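Local coordinates for tight junction protein ZO-3 (Homo sapiens, PDB 3KFV), which serves as a MAGUK scaffold at tight junctions, linking transmembrane proteins such as claudins and occludin to the actin cytoskeleton, at residues A[9-14]-A[73-78]; A[163-168]-A[278-283]. All coordinates share one frame; numbering follows the deposited sequence.

Contact 1: A[9-14]-A[73-78]; sequences THFELE and EQLASL
At the start of the RT loop of the SH3 domain, the loop joining strands 5-9 and 28-33, Phe11 packs against Leu75 and Ala76 of helix 69-82. The backbones come nearest at this point, where the CA atoms of Phe11 and Ala76 are 5.9 Å apart, and 188 Å² of surface is buried between the two segments. Phe11 supplies most of the loop's share. Its CG sits between the backbone N and the carbonyl carbon (chi1 59°), which swings the ring toward the helix. The alanine methyl lies over the face of the ring near its CG-CD2 bond, with Phe11 CD2 4.0 Å from Ala76 CB, and the backbone N of Ala76 stands over the same face. Farther round the ring, Phe11 CE1 comes within 3.8 Å of Leu75 CB; this approach is oblique, and the two side chains run at a slant to each other. The sequence THFEL of residues 9-13 probably occupies the place of the ALYDY motif of canonical SH3 domains, with Phe11 at its first aromatic position; in this structure that aromatic is partly covered by the helix following strand 60-66. Leu13, two residues on, adds a looser methyl contact: its CG is anti to the backbone N (chi1 -175°), and Leu13 CD1 ends 4.4 Å from Leu75 CD1. No hydrogen bond crosses between 9-14 and 73-78, and the side-chain contacts that do cross are apolar. Polar attachment to the same helix comes one turn later, where the backbone N of Glu12 donates to the Glu79 carboxylate. Phe11 also touches Ala72 and Pro133 and meets Phe23 edge-to-face, while Glu12 forms a salt bridge with Arg25.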
# COMPACT_ATOMS: atom_id res chain seq x y z
N THR A 9 -3.74 -14.98 -2.73
CA THR A 9 -2.92 -15.82 -3.60
C THR A 9 -1.43 -15.57 -3.40
O THR A 9 -0.98 -14.42 -3.35
CB THR A 9 -3.31 -15.60 -5.08
OG1 THR A 9 -3.05 -14.24 -5.45
CG2 THR A 9 -4.78 -15.89 -5.31
N HIS A 10 -0.65 -16.64 -3.30
CA HIS A 10 0.79 -16.52 -3.05
C HIS A 10 1.64 -17.15 -4.15
O HIS A 10 2.76 -17.62 -3.91
CB HIS A 10 1.14 -17.09 -1.68
CG HIS A 10 0.56 -16.31 -0.55
ND1 HIS A 10 1.15 -15.17 -0.05
CD2 HIS A 10 -0.58 -16.48 0.16
CE1 HIS A 10 0.41 -14.68 0.93
NE2 HIS A 10 -0.65 -15.46 1.08
N PHE A 11 1.10 -17.15 -5.36
CA PHE A 11 1.88 -17.52 -6.53
C PHE A 11 1.30 -16.79 -7.74
O PHE A 11 0.19 -16.25 -7.68
CB PHE A 11 1.89 -19.04 -6.74
CG PHE A 11 0.53 -19.64 -6.92
CD1 PHE A 11 0.05 -19.95 -8.19
CD2 PHE A 11 -0.28 -19.91 -5.83
CE1 PHE A 11 -1.20 -20.50 -8.37
CE2 PHE A 11 -1.53 -20.47 -5.99
CZ PHE A 11 -2.00 -20.76 -7.26
N GLU A 12 2.05 -16.76 -8.84
CA GLU A 12 1.62 -16.05 -10.03
C GLU A 12 0.84 -16.96 -10.98
O GLU A 12 1.13 -18.15 -11.10
CB GLU A 12 2.82 -15.42 -10.75
CG GLU A 12 3.09 -13.95 -10.38
CD GLU A 12 3.47 -13.75 -8.91
OE1 GLU A 12 4.15 -14.62 -8.33
OE2 GLU A 12 3.09 -12.71 -8.33
N LEU A 13 -0.18 -16.40 -11.63
CA LEU A 13 -0.95 -17.13 -12.62
C LEU A 13 -1.40 -16.19 -13.74
O LEU A 13 -1.87 -15.08 -13.47
CB LEU A 13 -2.17 -17.79 -11.98
CG LEU A 13 -3.00 -18.68 -12.91
CD1 LEU A 13 -2.23 -19.94 -13.25
CD2 LEU A 13 -4.35 -19.02 -12.28
N GLU A 14 -1.25 -16.64 -14.98
CA GLU A 14 -1.65 -15.85 -16.14
C GLU A 14 -3.15 -15.98 -16.39
O GLU A 14 -3.74 -17.02 -16.10
CB GLU A 14 -0.87 -16.28 -17.39
CG GLU A 14 0.60 -15.83 -17.43
CD GLU A 14 0.77 -14.31 -17.38
OE1 GLU A 14 1.91 -13.86 -17.12
OE2 GLU A 14 -0.21 -13.57 -17.60
N GLU A 73 -2.06 -25.80 -5.38
CA GLU A 73 -0.86 -26.27 -4.72
C GLU A 73 0.15 -26.79 -5.74
O GLU A 73 1.35 -26.56 -5.61
CB GLU A 73 -1.19 -27.35 -3.69
N GLN A 74 -0.36 -27.48 -6.76
CA GLN A 74 0.48 -28.01 -7.83
C GLN A 74 1.10 -26.89 -8.65
O GLN A 74 2.30 -26.91 -8.95
CB GLN A 74 -0.34 -28.91 -8.75
CG GLN A 74 -0.46 -30.35 -8.28
CD GLN A 74 -1.51 -31.13 -9.05
OE1 GLN A 74 -2.43 -30.55 -9.63
NE2 GLN A 74 -1.37 -32.46 -9.07
N LEU A 75 0.28 -25.91 -9.02
CA LEU A 75 0.75 -24.76 -9.77
C LEU A 75 1.83 -23.99 -9.01
O LEU A 75 2.71 -23.38 -9.62
CB LEU A 75 -0.41 -23.84 -10.11
CG LEU A 75 -1.41 -24.43 -11.10
CD1 LEU A 75 -2.76 -23.72 -11.03
CD2 LEU A 75 -0.84 -24.38 -12.51
N ALA A 76 1.78 -24.03 -7.68
CA ALA A 76 2.79 -23.36 -6.87
C ALA A 76 4.08 -24.16 -6.78
O ALA A 76 5.16 -23.62 -6.96
CB ALA A 76 2.25 -23.05 -5.48
N SER A 77 3.97 -25.46 -6.49
CA SER A 77 5.14 -26.34 -6.49
C SER A 77 5.85 -26.22 -7.82
O SER A 77 7.08 -26.16 -7.88
CB SER A 77 4.73 -27.80 -6.27
OG SER A 77 4.50 -28.06 -4.90
N LEU A 78 5.06 -26.20 -8.89
CA LEU A 78 5.58 -26.03 -10.23
C LEU A 78 6.40 -24.76 -10.34
O LEU A 78 7.56 -24.79 -10.78
CB LEU A 78 4.45 -26.01 -11.25
CG LEU A 78 4.01 -27.35 -11.84
CD1 LEU A 78 3.00 -27.14 -12.96
CD2 LEU A 78 5.22 -28.14 -12.34

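Contact 2: A[163-168]-A[278-283]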
# COMPACT_ATOMS: atom_id res chain seq x y z
N THR A 163 4.82 14.94 13.30
CA THR A 163 5.55 14.56 14.50
C THR A 163 5.75 15.76 15.43
O THR A 163 5.83 15.60 16.65
CB THR A 163 6.92 13.93 14.16
OG1 THR A 163 7.57 14.72 13.16
CG2 THR A 163 6.73 12.53 13.63
N ALA A 164 5.83 16.95 14.85
CA ALA A 164 6.04 18.16 15.63
C ALA A 164 4.78 18.50 16.40
O ALA A 164 4.84 19.02 17.52
CB ALA A 164 6.43 19.31 14.71
N GLU A 165 3.64 18.20 15.80
CA GLU A 165 2.36 18.55 16.39
C GLU A 165 1.89 17.44 17.33
O GLU A 165 1.17 17.71 18.30
CB GLU A 165 1.33 18.78 15.28
CG GLU A 165 -0.05 19.18 15.75
CD GLU A 165 -1.01 19.43 14.60
OE1 GLU A 165 -0.54 19.53 13.45
OE2 GLU A 165 -2.23 19.54 14.84
N MSE A 166 2.31 16.21 17.05
CA MSE A 166 1.81 15.04 17.77
C MSE A 166 2.86 13.96 17.94
O MSE A 166 2.73 12.87 17.38
CB MSE A 166 0.59 14.47 17.04
CG MSE A 166 -0.58 15.44 16.94
SE MSE A 166 -1.94 14.88 15.64
CE MSE A 166 -0.94 15.13 13.98
N PRO A 167 3.90 14.24 18.74
CA PRO A 167 5.03 13.33 18.96
C PRO A 167 4.58 11.99 19.53
O PRO A 167 5.33 11.02 19.48
CB PRO A 167 5.86 14.06 20.02
CG PRO A 167 5.39 15.46 20.01
CD PRO A 167 3.96 15.41 19.63
N ASP A 168 3.37 11.94 20.08
CA ASP A 168 2.91 10.75 20.79
C ASP A 168 2.18 9.78 19.88
O ASP A 168 1.86 8.66 20.29
CB ASP A 168 2.02 11.14 21.99
CG ASP A 168 0.81 11.99 21.58
OD1 ASP A 168 0.99 13.05 20.92
OD2 ASP A 168 -0.33 11.59 21.94
N THR A 278 -5.18 23.61 4.44
CA THR A 278 -6.27 22.72 4.06
C THR A 278 -5.81 21.29 3.77
O THR A 278 -6.35 20.34 4.35
CB THR A 278 -7.12 23.32 2.91
OG1 THR A 278 -7.92 24.39 3.43
CG2 THR A 278 -8.03 22.27 2.31
N TRP A 279 -4.83 21.12 2.89
CA TRP A 279 -4.34 19.78 2.55
C TRP A 279 -3.83 19.03 3.78
O TRP A 279 -3.96 17.81 3.87
CB TRP A 279 -3.25 19.83 1.49
CG TRP A 279 -1.98 20.50 1.93
CD1 TRP A 279 -1.61 21.79 1.71
CD2 TRP A 279 -0.89 19.90 2.65
NE1 TRP A 279 -0.38 22.04 2.25
CE2 TRP A 279 0.09 20.89 2.84
CE3 TRP A 279 -0.65 18.62 3.16
CZ2 TRP A 279 1.29 20.65 3.51
CZ3 TRP A 279 0.54 18.37 3.83
CH2 TRP A 279 1.50 19.39 4.00
N TYR A 280 -3.25 19.78 4.71
CA TYR A 280 -2.74 19.21 5.95
C TYR A 280 -3.89 18.77 6.85
O TYR A 280 -3.80 17.75 7.53
CB TYR A 280 -1.86 20.23 6.67
CG TYR A 280 -1.23 19.69 7.93
CD1 TYR A 280 -0.19 18.77 7.86
CD2 TYR A 280 -1.67 20.09 9.18
CE1 TYR A 280 0.40 18.27 9.00
CE2 TYR A 280 -1.09 19.60 10.33
CZ TYR A 280 -0.06 18.69 10.24
OH TYR A 280 0.52 18.18 11.38
N GLN A 281 -4.96 19.56 6.86
CA GLN A 281 -6.17 19.22 7.61
C GLN A 281 -6.80 17.93 7.09
O GLN A 281 -7.00 16.97 7.84
CB GLN A 281 -7.19 20.36 7.55
CG GLN A 281 -6.75 21.64 8.26
CD GLN A 281 -6.62 21.47 9.76
OE1 GLN A 281 -5.52 21.53 10.32
NE2 GLN A 281 -7.74 21.24 10.43
N GLU A 282 -7.11 17.91 5.80
CA GLU A 282 -7.62 16.70 5.15
C GLU A 282 -6.70 15.51 5.40
O GLU A 282 -7.17 14.40 5.65
CB GLU A 282 -7.81 16.94 3.65
CG GLU A 282 -9.24 17.36 3.29
CD GLU A 282 -9.34 18.16 2.00
OE1 GLU A 282 -8.76 17.75 0.97
OE2 GLU A 282 -10.03 19.21 2.01
N LEU A 283 -5.39 15.75 5.36
CA LEU A 283 -4.45 14.67 5.64
C LEU A 283 -4.77 14.05 6.99
O LEU A 283 -5.03 12.85 7.07
CB LEU A 283 -3.01 15.18 5.63
CG LEU A 283 -1.91 14.19 6.02
CD1 LEU A 283 -2.01 12.88 5.25
CD2 LEU A 283 -0.52 14.80 5.84
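Tyr280 donates its phenol hydrogen to the carboxylate of Glu165, with OH 2.7 Å from Glu165 OE1. The oxygen is met on its anti side, with the donor 33° out of the carboxylate plane. Seen from the tyrosine, Glu165 OE1 lies at the ring edge and in the ring plane, whereas the two flat groups are turned 36° against each other. Both side chains leave with CG anti to the backbone N (chi1 -177° for Tyr280), and the glutamate is extended beyond CG; they slide past each other in opposite directions and span backbones whose nearest CA atoms, those of Glu165 and Tyr280, are 11.6 Å apart. In the guanylate kinase-like domain this joins the C-terminal end of helix 155-165, which follows strand 148-151 as the P-loop helix does in active guanylate kinases, to helix 278-290. Met166, a selenomethionine and the first residue to leave helical geometry, adds a loose contact, with CE 4.3 Å from Tyr280 OH. Farther out, Glu165 OE2 forms a salt bridge with Lys284, so each carboxylate oxygen has a partner on helix 278-290, and the Tyr280 side chain rests on Lys161 and Leu162.

In the fold
The two contacts belong to different halves of an SH3-guanylate kinase fragment: contact 1 to the SH3 domain, contact 2 to the guanylate kinase-like domain. Their centres are 43 Å apart, on opposite sides of the chain's centre, and their nearest atoms about 28 Å apart, so neither touches the other. The chain nevertheless connects them. Helix 278-290, which carries half of contact 2, leads into strand 294-298, and this strand pairs with 134-141, itself the neighbour of strand 5-9 that runs into contact 1. The return of the C-terminal strand to the SH3 sheet is the arrangement known from MAGUK proteins. The crystal is of the apo form.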